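Local coordinates for protein adenosyl-chloride synthase (Thermotoga maritima, PDB 2ZBV) that probably acts on S-adenosyl-L-methionine, as a SAM hydrolase or halogenase, and binds adenosine, at residues V203-A217 with D224-G236. Numbering follows the deposited sequence.
Sequences VRVRVGRKEFKAAVA and DTGELLVHPDSAG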
ATOM      1  N   VAL A 203      21.266  22.223 -20.562  1.00 25.30           N
ATOM      2  CA  VAL A 203      20.169  23.136 -20.818  1.00 26.14           C
ATOM      3  C   VAL A 203      19.833  23.903 -19.555  1.00 27.76           C
ATOM      4  O   VAL A 203      20.319  23.578 -18.466  1.00 26.48           O
ATOM      5  CB  VAL A 203      18.903  22.376 -21.306  1.00 27.73           C
ATOM      6  CG1 VAL A 203      19.236  21.568 -22.557  1.00 25.86           C
ATOM      7  CG2 VAL A 203      18.378  21.460 -20.208  1.00 25.44           C
ATOM      8  N   ARG A 204      19.003  24.927 -19.711  1.00 27.96           N
ATOM      9  CA  ARG A 204      18.581  25.741 -18.589  1.00 29.75           C
ATOM     10  C   ARG A 204      17.134  25.432 -18.207  1.00 28.90           C
ATOM     11  O   ARG A 204      16.229  25.444 -19.047  1.00 28.37           O
ATOM     12  CB  ARG A 204      18.741  27.228 -18.925  1.00 31.85           C
ATOM     13  CG  ARG A 204      20.181  27.730 -18.806  1.00 39.34           C
ATOM     14  CD  ARG A 204      20.287  29.225 -19.105  1.00 46.35           C
ATOM     15  NE  ARG A 204      21.612  29.767 -18.798  1.00 49.91           N
ATOM     16  CZ  ARG A 204      22.075  29.983 -17.568  1.00 53.04           C
ATOM     17  NH1 ARG A 204      21.322  29.707 -16.511  1.00 53.74           N
ATOM     18  NH2 ARG A 204      23.297  30.472 -17.391  1.00 54.38           N
ATOM     19  N   VAL A 205      16.930  25.133 -16.933  1.00 27.27           N
ATOM     20  CA  VAL A 205      15.607  24.824 -16.426  1.00 27.40           C
ATOM     21  C   VAL A 205      15.139  26.043 -15.652  1.00 28.89           C
ATOM     22  O   VAL A 205      15.796  26.470 -14.701  1.00 27.54           O
ATOM     23  CB  VAL A 205      15.644  23.601 -15.490  1.00 27.48           C
ATOM     24  CG1 VAL A 205      14.251  23.316 -14.949  1.00 26.29           C
ATOM     25  CG2 VAL A 205      16.187  22.391 -16.239  1.00 25.47           C
ATOM     26  N   ARG A 206      14.014  26.613 -16.062  1.00 30.17           N
ATOM     27  CA  ARG A 206      13.506  27.792 -15.383  1.00 35.00           C
ATOM     28  C   ARG A 206      12.208  27.527 -14.632  1.00 35.48           C
ATOM     29  O   ARG A 206      11.209  27.116 -15.221  1.00 35.34           O
ATOM     30  CB  ARG A 206      13.293  28.933 -16.383  1.00 38.39           C
ATOM     31  CG  ARG A 206      13.244  30.307 -15.726  1.00 46.31           C
ATOM     32  CD  ARG A 206      12.868  31.403 -16.710  1.00 51.77           C
ATOM     33  NE  ARG A 206      11.518  31.214 -17.231  1.00 57.88           N
ATOM     34  CZ  ARG A 206      10.852  32.124 -17.935  1.00 61.65           C
ATOM     35  NH1 ARG A 206      11.413  33.298 -18.203  1.00 63.21           N
ATOM     36  NH2 ARG A 206       9.626  31.861 -18.373  1.00 62.83           N
ATOM     37  N   VAL A 207      12.238  27.756 -13.322  1.00 37.27           N
ATOM     38  CA  VAL A 207      11.067  27.576 -12.472  1.00 39.70           C
ATOM     39  C   VAL A 207      10.804  28.918 -11.805  1.00 41.67           C
ATOM     40  O   VAL A 207      11.628  29.406 -11.032  1.00 42.02           O
ATOM     41  CB  VAL A 207      11.300  26.494 -11.377  1.00 40.01           C
ATOM     42  CG1 VAL A 207      11.383  25.121 -12.006  1.00 37.91           C
ATOM     43  CG2 VAL A 207      12.575  26.790 -10.609  1.00 41.03           C
ATOM     44  N   GLY A 208       9.665  29.524 -12.124  1.00 43.88           N
ATOM     45  CA  GLY A 208       9.338  30.816 -11.552  1.00 46.02           C
ATOM     46  C   GLY A 208      10.390  31.859 -11.884  1.00 46.51           C
ATOM     47  O   GLY A 208      10.559  32.236 -13.043  1.00 47.53           O
ATOM     48  N   ARG A 209      11.109  32.317 -10.865  1.00 47.18           N
ATOM     49  CA  ARG A 209      12.149  33.328 -11.037  1.00 47.19           C
ATOM     50  C   ARG A 209      13.555  32.732 -11.012  1.00 45.11           C
ATOM     51  O   ARG A 209      14.539  33.449 -11.191  1.00 44.33           O
ATOM     52  CB  ARG A 209      12.042  34.376  -9.928  1.00 50.85           C
ATOM     53  CG  ARG A 209      10.711  35.115  -9.874  1.00 55.68           C
ATOM     54  CD  ARG A 209      10.565  36.094 -11.029  1.00 58.33           C
ATOM     55  NE  ARG A 209       9.397  36.956 -10.864  1.00 60.10           N
ATOM     56  CZ  ARG A 209       9.093  37.969 -11.672  1.00 62.01           C
ATOM     57  NH1 ARG A 209       9.872  38.251 -12.710  1.00 62.78           N
ATOM     58  NH2 ARG A 209       8.011  38.701 -11.442  1.00 61.64           N
ATOM     59  N   LYS A 210      13.647  31.425 -10.787  1.00 42.48           N
ATOM     60  CA  LYS A 210      14.939  30.758 -10.720  1.00 41.58           C
ATOM     61  C   LYS A 210      15.333  30.125 -12.042  1.00 39.31           C
ATOM     62  O   LYS A 210      14.484  29.801 -12.872  1.00 38.22           O
ATOM     63  CB  LYS A 210      14.921  29.646  -9.672  1.00 44.14           C
ATOM     64  CG  LYS A 210      14.377  30.027  -8.321  1.00 47.47           C
ATOM     65  CD  LYS A 210      14.282  28.790  -7.450  1.00 48.63           C
ATOM     66  CE  LYS A 210      13.522  29.070  -6.172  1.00 51.56           C
ATOM     67  NZ  LYS A 210      13.409  27.849  -5.331  1.00 52.30           N
ATOM     68  N   GLU A 211      16.633  29.934 -12.218  1.00 37.36           N
ATOM     69  CA  GLU A 211      17.155  29.297 -13.415  1.00 36.44           C
ATOM     70  C   GLU A 211      18.315  28.403 -13.004  1.00 33.35           C
ATOM     71  O   GLU A 211      19.235  28.836 -12.305  1.00 31.99           O
ATOM     72  CB  GLU A 211      17.626  30.329 -14.436  1.00 38.82           C
ATOM     73  CG  GLU A 211      18.026  29.708 -15.766  1.00 45.21           C
ATOM     74  CD  GLU A 211      18.464  30.739 -16.788  1.00 50.14           C
ATOM     75  OE1 GLU A 211      19.437  31.473 -16.507  1.00 52.86           O
ATOM     76  OE2 GLU A 211      17.838  30.814 -17.870  1.00 52.55           O
ATOM     77  N   PHE A 212      18.252  27.147 -13.431  1.00 31.15           N
ATOM     78  CA  PHE A 212      19.283  26.168 -13.111  1.00 27.93           C
ATOM     79  C   PHE A 212      19.864  25.609 -14.393  1.00 28.19           C
ATOM     80  O   PHE A 212      19.201  25.589 -15.432  1.00 26.38           O
ATOM     81  CB  PHE A 212      18.690  24.981 -12.354  1.00 28.87           C
ATOM     82  CG  PHE A 212      17.970  25.341 -11.094  1.00 27.94           C
ATOM     83  CD1 PHE A 212      18.569  25.136  -9.858  1.00 28.77           C
ATOM     84  CD2 PHE A 212      16.671  25.838 -11.136  1.00 28.23           C
ATOM     85  CE1 PHE A 212      17.885  25.420  -8.679  1.00 27.78           C
ATOM     86  CE2 PHE A 212      15.979  26.123  -9.960  1.00 28.73           C
ATOM     87  CZ  PHE A 212      16.589  25.912  -8.733  1.00 28.70           C
ATOM     88  N   LYS A 213      21.103  25.151 -14.314  1.00 27.54           N
ATOM     89  CA  LYS A 213      21.735  24.508 -15.450  1.00 28.30           C
ATOM     90  C   LYS A 213      21.553  23.018 -15.167  1.00 27.70           C
ATOM     91  O   LYS A 213      21.630  22.581 -14.013  1.00 27.08           O
ATOM     92  CB  LYS A 213      23.226  24.836 -15.525  1.00 30.70           C
ATOM     93  CG  LYS A 213      23.548  26.215 -16.074  1.00 33.74           C
ATOM     94  CD  LYS A 213      25.015  26.291 -16.478  1.00 35.07           C
ATOM     95  CE  LYS A 213      25.386  27.680 -16.969  1.00 36.56           C
ATOM     96  NZ  LYS A 213      25.269  28.676 -15.868  1.00 37.98           N
ATOM     97  N   ALA A 214      21.293  22.235 -16.205  1.00 25.63           N
ATOM     98  CA  ALA A 214      21.111  20.808 -16.002  1.00 26.06           C
ATOM     99  C   ALA A 214      21.629  20.023 -17.188  1.00 23.97           C
ATOM    100  O   ALA A 214      21.369  20.377 -18.334  1.00 22.85           O
ATOM    101  CB  ALA A 214      19.637  20.492 -15.769  1.00 23.92           C
ATOM    102  N   ALA A 215      22.368  18.959 -16.898  1.00 24.50           N
ATOM    103  CA  ALA A 215      22.918  18.106 -17.938  1.00 24.36           C
ATOM    104  C   ALA A 215      21.827  17.200 -18.482  1.00 24.38           C
ATOM    105  O   ALA A 215      20.993  16.698 -17.728  1.00 24.11           O
ATOM    106  CB  ALA A 215      24.055  17.264 -17.383  1.00 24.21           C
ATOM    107  N   VAL A 216      21.820  17.019 -19.795  1.00 24.54           N
ATOM    108  CA  VAL A 216      20.853  16.143 -20.439  1.00 25.77           C
ATOM    109  C   VAL A 216      21.514  14.770 -20.381  1.00 27.18           C
ATOM    110  O   VAL A 216      22.559  14.550 -20.995  1.00 26.91           O
ATOM    111  CB  VAL A 216      20.616  16.560 -21.897  1.00 25.61           C
ATOM    112  CG1 VAL A 216      19.620  15.621 -22.556  1.00 26.21           C
ATOM    113  CG2 VAL A 216      20.109  17.992 -21.942  1.00 23.05           C
ATOM    114  N   ALA A 217      20.917  13.852 -19.629  1.00 28.02           N
ATOM    115  CA  ALA A 217      21.498  12.527 -19.470  1.00 29.89           C
ATOM    116  C   ALA A 217      20.490  11.398 -19.589  1.00 31.33           C
ATOM    117  O   ALA A 217      19.284  11.618 -19.561  1.00 33.18           O
ATOM    118  CB  ALA A 217      22.217  12.441 -18.124  1.00 28.40           C
ATOM    119  N   ASP A 224      27.311  13.478 -11.246  1.00 31.16           N
ATOM    120  CA  ASP A 224      27.774  13.220  -9.893  1.00 33.31           C
ATOM    121  C   ASP A 224      26.609  13.260  -8.914  1.00 32.82           C
ATOM    122  O   ASP A 224      25.554  13.826  -9.207  1.00 30.80           O
ATOM    123  CB  ASP A 224      28.839  14.239  -9.489  1.00 36.21           C
ATOM    124  CG  ASP A 224      30.043  14.202 -10.407  1.00 39.45           C
ATOM    125  OD1 ASP A 224      30.493  13.084 -10.748  1.00 42.88           O
ATOM    126  OD2 ASP A 224      30.544  15.279 -10.783  1.00 39.85           O
ATOM    127  N   THR A 225      26.810  12.644  -7.756  1.00 32.53           N
ATOM    128  CA  THR A 225      25.791  12.601  -6.724  1.00 32.46           C
ATOM    129  C   THR A 225      25.341  14.019  -6.398  1.00 32.06           C
ATOM    130  O   THR A 225      26.163  14.930  -6.304  1.00 32.20           O
ATOM    131  CB  THR A 225      26.344  11.935  -5.445  1.00 33.88           C
ATOM    132  OG1 THR A 225      27.460  12.691  -4.961  1.00 39.40           O
ATOM    133  CG2 THR A 225      26.821  10.521  -5.746  1.00 32.78           C
ATOM    134  N   GLY A 226      24.032  14.209  -6.248  1.00 28.85           N
ATOM    135  CA  GLY A 226      23.516  15.526  -5.915  1.00 26.94           C
ATOM    136  C   GLY A 226      23.340  16.512  -7.062  1.00 26.31           C
ATOM    137  O   GLY A 226      22.808  17.598  -6.854  1.00 26.40           O
ATOM    138  N   GLU A 227      23.781  16.151  -8.262  1.00 25.57           N
ATOM    139  CA  GLU A 227      23.651  17.034  -9.422  1.00 27.48           C
ATOM    140  C   GLU A 227      22.326  16.860 -10.171  1.00 26.03           C
ATOM    141  O   GLU A 227      21.748  15.772 -10.188  1.00 24.11           O
ATOM    142  CB  GLU A 227      24.802  16.794 -10.405  1.00 29.41           C
ATOM    143  CG  GLU A 227      26.180  17.151  -9.877  1.00 36.96           C
ATOM    144  CD  GLU A 227      26.266  18.578  -9.367  1.00 39.07           C
ATOM    145  OE1 GLU A 227      25.766  19.498 -10.051  1.00 42.52           O
ATOM    146  OE2 GLU A 227      26.846  18.782  -8.280  1.00 43.59           O
ATOM    147  N   LEU A 228      21.867  17.941 -10.799  1.00 24.58           N
ATOM    148  CA  LEU A 228      20.622  17.950 -11.574  1.00 24.10           C
ATOM    149  C   LEU A 228      20.799  17.350 -12.969  1.00 24.45           C
ATOM    150  O   LEU A 228      21.863  17.464 -13.575  1.00 24.28           O
ATOM    151  CB  LEU A 228      20.109  19.385 -11.741  1.00 23.40           C
ATOM    152  CG  LEU A 228      19.393  20.065 -10.574  1.00 25.07           C
ATOM    153  CD1 LEU A 228      19.427  21.579 -10.779  1.00 25.52           C
ATOM    154  CD2 LEU A 228      17.954  19.552 -10.479  1.00 20.91           C
ATOM    155  N   LEU A 229      19.746  16.719 -13.476  1.00 22.35           N
ATOM    156  CA  LEU A 229      19.782  16.137 -14.808  1.00 23.20           C
ATOM    157  C   LEU A 229      18.400  16.170 -15.436  1.00 24.78           C
ATOM    158  O   LEU A 229      17.378  16.140 -14.739  1.00 23.19           O
ATOM    159  CB  LEU A 229      20.270  14.684 -14.778  1.00 22.54           C
ATOM    160  CG  LEU A 229      19.393  13.662 -14.041  1.00 22.38           C
ATOM    161  CD1 LEU A 229      19.421  12.317 -14.758  1.00 23.35           C
ATOM    162  CD2 LEU A 229      19.879  13.528 -12.607  1.00 20.13           C
ATOM    163  N   VAL A 230      18.382  16.238 -16.761  1.00 23.30           N
ATOM    164  CA  VAL A 230      17.141  16.232 -17.519  1.00 24.64           C
ATOM    165  C   VAL A 230      17.175  14.940 -18.316  1.00 24.34           C
ATOM    166  O   VAL A 230      18.176  14.627 -18.964  1.00 22.17           O
ATOM    167  CB  VAL A 230      17.057  17.443 -18.479  1.00 26.93           C
ATOM    168  CG1 VAL A 230      16.003  17.199 -19.538  1.00 28.65           C
ATOM    169  CG2 VAL A 230      16.721  18.705 -17.688  1.00 27.11           C
ATOM    170  N   HIS A 231      16.095  14.173 -18.259  1.00 24.07           N
ATOM    171  CA  HIS A 231      16.066  12.917 -18.986  1.00 25.01           C
ATOM    172  C   HIS A 231      14.635  12.513 -19.317  1.00 24.32           C
ATOM    173  O   HIS A 231      13.675  13.162 -18.883  1.00 23.35           O
ATOM    174  CB  HIS A 231      16.726  11.822 -18.142  1.00 25.99           C
ATOM    175  CG  HIS A 231      15.925  11.435 -16.937  1.00 29.11           C
ATOM    176  ND1 HIS A 231      15.380  10.179 -16.779  1.00 31.43           N
ATOM    177  CD2 HIS A 231      15.542  12.149 -15.852  1.00 31.34           C
ATOM    178  CE1 HIS A 231      14.699  10.135 -15.649  1.00 32.00           C
ATOM    179  NE2 HIS A 231      14.780  11.317 -15.066  1.00 32.97           N
ATOM    180  N   PRO A 232      14.474  11.451 -20.120  1.00 23.81           N
ATOM    181  CA  PRO A 232      13.115  11.018 -20.456  1.00 24.80           C
ATOM    182  C   PRO A 232      12.684   9.994 -19.405  1.00 24.80           C
ATOM    183  O   PRO A 232      13.400   9.023 -19.183  1.00 24.56           O
ATOM    184  CB  PRO A 232      13.288  10.392 -21.834  1.00 24.62           C
ATOM    185  CG  PRO A 232      14.657   9.764 -21.744  1.00 25.66           C
ATOM    186  CD  PRO A 232      15.472  10.819 -21.008  1.00 25.03           C
ATOM    187  N   ASP A 233      11.544  10.212 -18.747  1.00 23.83           N
ATOM    188  CA  ASP A 233      11.094   9.257 -17.738  1.00 25.63           C
ATOM    189  C   ASP A 233      10.603   7.976 -18.417  1.00 26.45           C
ATOM    190  O   ASP A 233      10.673   7.853 -19.636  1.00 27.49           O
ATOM    191  CB  ASP A 233      10.007   9.852 -16.820  1.00 24.11           C
ATOM    192  CG  ASP A 233       8.699  10.153 -17.540  1.00 28.88           C
ATOM    193  OD1 ASP A 233       8.456   9.597 -18.629  1.00 27.53           O
ATOM    194  OD2 ASP A 233       7.897  10.947 -16.992  1.00 28.93           O
ATOM    195  N   SER A 234      10.116   7.026 -17.628  1.00 27.22           N
ATOM    196  CA  SER A 234       9.669   5.745 -18.165  1.00 27.18           C
ATOM    197  C   SER A 234       8.463   5.791 -19.103  1.00 26.91           C
ATOM    198  O   SER A 234       8.176   4.808 -19.780  1.00 26.13           O
ATOM    199  CB  SER A 234       9.387   4.773 -17.015  1.00 27.75           C
ATOM    200  OG  SER A 234       8.357   5.251 -16.171  1.00 28.57           O
ATOM    201  N   ALA A 235       7.760   6.918 -19.146  1.00 26.88           N
ATOM    202  CA  ALA A 235       6.598   7.043 -20.017  1.00 27.52           C
ATOM    203  C   ALA A 235       6.869   7.940 -21.226  1.00 29.56           C
ATOM    204  O   ALA A 235       5.949   8.281 -21.974  1.00 30.58           O
ATOM    205  CB  ALA A 235       5.408   7.579 -19.227  1.00 26.40           C
ATOM    206  N   GLY A 236       8.126   8.327 -21.411  1.00 27.68           N
ATOM    207  CA  GLY A 236       8.477   9.167 -22.545  1.00 26.99           C
ATOM    208  C   GLY A 236       8.392  10.667 -22.318  1.00 26.45           C
ATOM    209  O   GLY A 236       8.472  11.440 -23.273  1.00 26.91           O
TER
HETATM  210  O   HOH W   1      23.996  18.821 -14.113  1.00 25.53           O
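The Phe-212 ring is met obliquely by Leu-228, whose CD1 lies 3.8 Å from Phe-212 CD1, while Val-205 O and Val-207 CG2 lie at the ring's edge, in its plane. In Leu-228, CG lies anti to the carbonyl carbon and CD1 is extended away from CA (chi2 160°), which carries this methyl to the hairpin that strands 203-207 and 210-216 form through a type II' turn. Beside Leu-228, Val-230 packs through one branch: its CG2 is 3.9 Å from Ala-214 CB and also touches CG2 of Val-203 and of Val-205, a wholly apolar cluster.

Two backbone bonds establish parallel pairing: Val-230 N gives to Ala-215 O at 2.8 Å (N-H...O 163°), and Ala-217 N to Val-230 O at 2.9 Å. One step earlier the strands have parted, since Ala-215 N and Leu-228 O are 3.7 Å apart, and a water fills in, accepting from Ala-215 N and donating to Leu-228 O (2.6 Å).

A hairpin thus joins strand 228-232 in the mixed sheet of the SAM hydroxide adenosyltransferase C-terminal domain, beside the adenosine site: Leu-228 touches Val-242 of antiparallel 237-242, and the His-231 and Phe-220 rings meet edge-to-face, His-231 also packing on Thr-125 of the second subunit. Strand 258-262 pairs antiparallel with 202-207 on the hairpin's other side, and helix 189-192 is touched by Val-203 (on Phe-192) and Pro-232 (on Phe-189).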